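Local atomic coordinates of HicA3 Toxin (Yersinia pestis, PDB entry 4P78), a protein that acts as the toxin of a toxin-antitoxin pair, probably an mRNA-cleaving ribonuclease as in other HicA proteins, and is bound here by its antitoxin HicB3. Residues Lys8-Ala13 with Ile40-Pro45. Sequence-based numbering, arbitrary orientation.
Sequences KRLEDA and ITLPYP
L10, near the end of helix 3-12, faces I40 and L42 on strand 36-44, and the two backbones stay well apart: the closest CA pair, L10 with I40, is separated by 9.5 Å. No hydrogen bond crosses this gap, and the close atom pairs are all between side-chain methyls; the CB atoms of all three residues point into it. L10 divides its two methyls between the strand residues. Its CD1 meets CD1 of L42 at 3.6 Å, the two leucines reaching toward each other end to end. The other branch, CD2, lies 3.9 Å from CD1 of I40, whose side chain runs at a slant to that of L10. In I40 the CG1 arm lies anti to the carbonyl carbon (chi1 -66°) and is extended beyond it (chi2 -178°), which carries CD1 out to CD2 of L10. I40 and L42 are alternate strand residues and share one face of the sheet; T41, between them, turns to the other, where its OG1 hydrogen-bonds to H45 of the HicB3 antitoxin chain.

The surroundings place this cluster in the hydrophobic core between helices and sheet. W15 and A61 touch both L10 and I40, while L42 also packs on L6 and I7 of helix 3-12 and on L31 of the neighbouring strand. F25 of the HicB3 antitoxin chain packs on I40 and L42 as well, so the antitoxin covers part of this cluster. The compact helix, three-stranded antiparallel sheet, helix arrangement is that of the double-stranded-RNA-binding-like fold of HicA toxins.

Only 115 Å² is buried between the segments, both sides summed, yet all three touching residues are buried in the assembly. With methyl groups as the sole points of contact, the attachment rests on dispersion and the exclusion of water, and has little of the directionality that a polar bond would impose.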
ATOM      1  N   LYS C   8      19.622  -2.930 -22.180  1.00 27.75           N
ATOM      2  CA  LYS C   8      20.771  -2.494 -22.976  1.00 28.52           C
ATOM      3  C   LYS C   8      21.439  -1.245 -22.379  1.00 27.88           C
ATOM      4  O   LYS C   8      22.655  -1.115 -22.433  1.00 26.14           O
ATOM      5  CB  LYS C   8      20.348  -2.288 -24.430  1.00 34.67           C
ATOM      6  CG  LYS C   8      19.867  -3.615 -25.068  1.00 39.64           C
ATOM      7  CD  LYS C   8      18.808  -3.426 -26.164  1.00 42.60           C
ATOM      8  CE  LYS C   8      18.100  -4.748 -26.470  1.00 46.76           C
ATOM      9  NZ  LYS C   8      16.791  -4.559 -27.177  1.00 50.71           N
ATOM     10  N   ARG C   9      20.671  -0.364 -21.738  1.00 27.68           N
ATOM     11  CA  ARG C   9      21.297   0.738 -21.008  1.00 25.20           C
ATOM     12  C   ARG C   9      22.089   0.234 -19.800  1.00 25.34           C
ATOM     13  O   ARG C   9      23.132   0.800 -19.455  1.00 25.69           O
ATOM     14  CB  ARG C   9      20.253   1.764 -20.577  1.00 29.04           C
ATOM     15  CG  ARG C   9      19.745   2.603 -21.739  1.00 27.78           C
ATOM     16  CD  ARG C   9      18.575   3.465 -21.336  1.00 35.28           C
ATOM     17  NE  ARG C   9      18.027   4.187 -22.479  1.00 37.46           N
ATOM     18  CZ  ARG C   9      18.518   5.331 -22.931  1.00 39.49           C
ATOM     19  NH1 ARG C   9      19.566   5.884 -22.330  1.00 43.28           N
ATOM     20  NH2 ARG C   9      17.967   5.924 -23.980  1.00 38.68           N
ATOM     21  N   LEU C  10      21.618  -0.840 -19.173  1.00 23.48           N
ATOM     22  CA  LEU C  10      22.346  -1.439 -18.051  1.00 24.52           C
ATOM     23  C   LEU C  10      23.644  -2.109 -18.535  1.00 27.67           C
ATOM     24  O   LEU C  10      24.678  -2.060 -17.858  1.00 24.51           O
ATOM     25  CB  LEU C  10      21.456  -2.442 -17.307  1.00 24.48           C
ATOM     26  CG  LEU C  10      20.363  -1.814 -16.420  1.00 29.07           C
ATOM     27  CD1 LEU C  10      19.276  -2.806 -16.053  1.00 22.43           C
ATOM     28  CD2 LEU C  10      20.989  -1.263 -15.151  1.00 27.93           C
ATOM     29  N   GLU C  11      23.590  -2.718 -19.715  1.00 24.74           N
ATOM     30  CA  GLU C  11      24.774  -3.330 -20.308  1.00 26.25           C
ATOM     31  C   GLU C  11      25.801  -2.264 -20.666  1.00 26.42           C
ATOM     32  O   GLU C  11      26.997  -2.470 -20.477  1.00 30.82           O
ATOM     33  CB  GLU C  11      24.405  -4.150 -21.545  1.00 27.62           C
ATOM     34  CG  GLU C  11      23.685  -5.446 -21.221  1.00 28.67           C
ATOM     35  CD  GLU C  11      23.288  -6.198 -22.475  1.00 35.56           C
ATOM     36  OE1 GLU C  11      22.913  -5.527 -23.460  1.00 29.05           O
ATOM     37  OE2 GLU C  11      23.364  -7.447 -22.481  1.00 34.77           O
ATOM     38  N   ASP C  12      25.331  -1.132 -21.175  1.00 25.88           N
ATOM     39  CA  ASP C  12      26.204   0.004 -21.450  1.00 26.64           C
ATOM     40  C   ASP C  12      26.931   0.471 -20.184  1.00 32.75           C
ATOM     41  O   ASP C  12      28.021   1.023 -20.259  1.00 32.43           O
ATOM     42  CB  ASP C  12      25.407   1.165 -22.047  1.00 31.15           C
ATOM     43  CG  ASP C  12      24.925   0.883 -23.471  1.00 39.07           C
ATOM     44  OD1 ASP C  12      25.482  -0.031 -24.130  1.00 38.39           O
ATOM     45  OD2 ASP C  12      23.989   1.582 -23.929  1.00 37.89           O
ATOM     46  N   ALA C  13      26.323   0.244 -19.022  1.00 30.09           N
ATOM     47  CA  ALA C  13      26.925   0.670 -17.766  1.00 31.31           C
ATOM     48  C   ALA C  13      27.732  -0.451 -17.121  1.00 33.71           C
ATOM     49  O   ALA C  13      28.125  -0.344 -15.952  1.00 31.92           O
ATOM     50  CB  ALA C  13      25.850   1.177 -16.800  1.00 28.36           C
ATOM     51  N   ILE C  40      20.731  -6.885  -9.862  1.00 22.57           N
ATOM     52  CA  ILE C  40      19.547  -6.130 -10.237  1.00 22.24           C
ATOM     53  C   ILE C  40      18.484  -7.112 -10.715  1.00 25.31           C
ATOM     54  O   ILE C  40      18.748  -7.955 -11.570  1.00 23.49           O
ATOM     55  CB  ILE C  40      19.852  -5.075 -11.312  1.00 22.94           C
ATOM     56  CG1 ILE C  40      20.777  -4.012 -10.719  1.00 20.79           C
ATOM     57  CG2 ILE C  40      18.552  -4.422 -11.833  1.00 20.83           C
ATOM     58  CD1 ILE C  40      21.123  -2.908 -11.653  1.00 28.09           C
ATOM     59  N   THR C  41      17.298  -7.034 -10.110  1.00 20.70           N
ATOM     60  CA  THR C  41      16.157  -7.841 -10.532  1.00 20.81           C
ATOM     61  C   THR C  41      15.113  -6.944 -11.194  1.00 22.03           C
ATOM     62  O   THR C  41      14.575  -6.021 -10.564  1.00 22.70           O
ATOM     63  CB  THR C  41      15.501  -8.612  -9.340  1.00 22.60           C
ATOM     64  OG1 THR C  41      16.469  -9.452  -8.702  1.00 21.52           O
ATOM     65  CG2 THR C  41      14.348  -9.468  -9.822  1.00 23.13           C
ATOM     66  N   LEU C  42      14.841  -7.225 -12.466  1.00 23.50           N
ATOM     67  CA  LEU C  42      13.891  -6.460 -13.277  1.00 24.81           C
ATOM     68  C   LEU C  42      12.658  -7.260 -13.657  1.00 22.68           C
ATOM     69  O   LEU C  42      12.764  -8.436 -14.003  1.00 24.82           O
ATOM     70  CB  LEU C  42      14.549  -5.981 -14.574  1.00 28.85           C
ATOM     71  CG  LEU C  42      15.630  -4.919 -14.512  1.00 30.15           C
ATOM     72  CD1 LEU C  42      16.160  -4.655 -15.923  1.00 28.50           C
ATOM     73  CD2 LEU C  42      15.009  -3.672 -13.910  1.00 25.05           C
ATOM     74  N   PRO C  43      11.480  -6.614 -13.625  1.00 22.56           N
ATOM     75  CA  PRO C  43      10.291  -7.219 -14.238  1.00 23.47           C
ATOM     76  C   PRO C  43      10.465  -7.286 -15.757  1.00 24.65           C
ATOM     77  O   PRO C  43      11.023  -6.357 -16.337  1.00 24.44           O
ATOM     78  CB  PRO C  43       9.160  -6.256 -13.864  1.00 20.10           C
ATOM     79  CG  PRO C  43       9.839  -4.929 -13.702  1.00 24.22           C
ATOM     80  CD  PRO C  43      11.234  -5.235 -13.161  1.00 21.38           C
ATOM     81  N   TYR C  44       9.991  -8.346 -16.399  1.00 26.52           N
ATOM     82  CA  TYR C  44      10.199  -8.478 -17.841  1.00 25.28           C
ATOM     83  C   TYR C  44       9.143  -9.409 -18.441  1.00 25.43           C
ATOM     84  O   TYR C  44       8.783 -10.420 -17.833  1.00 27.35           O
ATOM     85  CB  TYR C  44      11.640  -8.978 -18.117  1.00 28.71           C
ATOM     86  CG  TYR C  44      11.895  -9.552 -19.504  1.00 27.26           C
ATOM     87  CD1 TYR C  44      12.386  -8.758 -20.535  1.00 24.94           C
ATOM     88  CD2 TYR C  44      11.648 -10.891 -19.770  1.00 27.90           C
ATOM     89  CE1 TYR C  44      12.612  -9.283 -21.793  1.00 25.98           C
ATOM     90  CE2 TYR C  44      11.868 -11.426 -21.020  1.00 28.02           C
ATOM     91  CZ  TYR C  44      12.346 -10.623 -22.025  1.00 26.51           C
ATOM     92  OH  TYR C  44      12.552 -11.174 -23.255  1.00 25.98           O
ATOM     93  N   PRO C  45       8.627  -9.067 -19.629  1.00 26.33           N
ATOM     94  CA  PRO C  45       8.904  -7.852 -20.400  1.00 26.58           C
ATOM     95  C   PRO C  45       7.871  -6.748 -20.145  1.00 29.44           C
ATOM     96  O   PRO C  45       6.707  -7.049 -19.891  1.00 34.01           O
ATOM     97  CB  PRO C  45       8.826  -8.350 -21.841  1.00 28.57           C
ATOM     98  CG  PRO C  45       7.734  -9.415 -21.780  1.00 26.02           C
ATOM     99  CD  PRO C  45       7.812 -10.029 -20.399  1.00 27.99           C
TER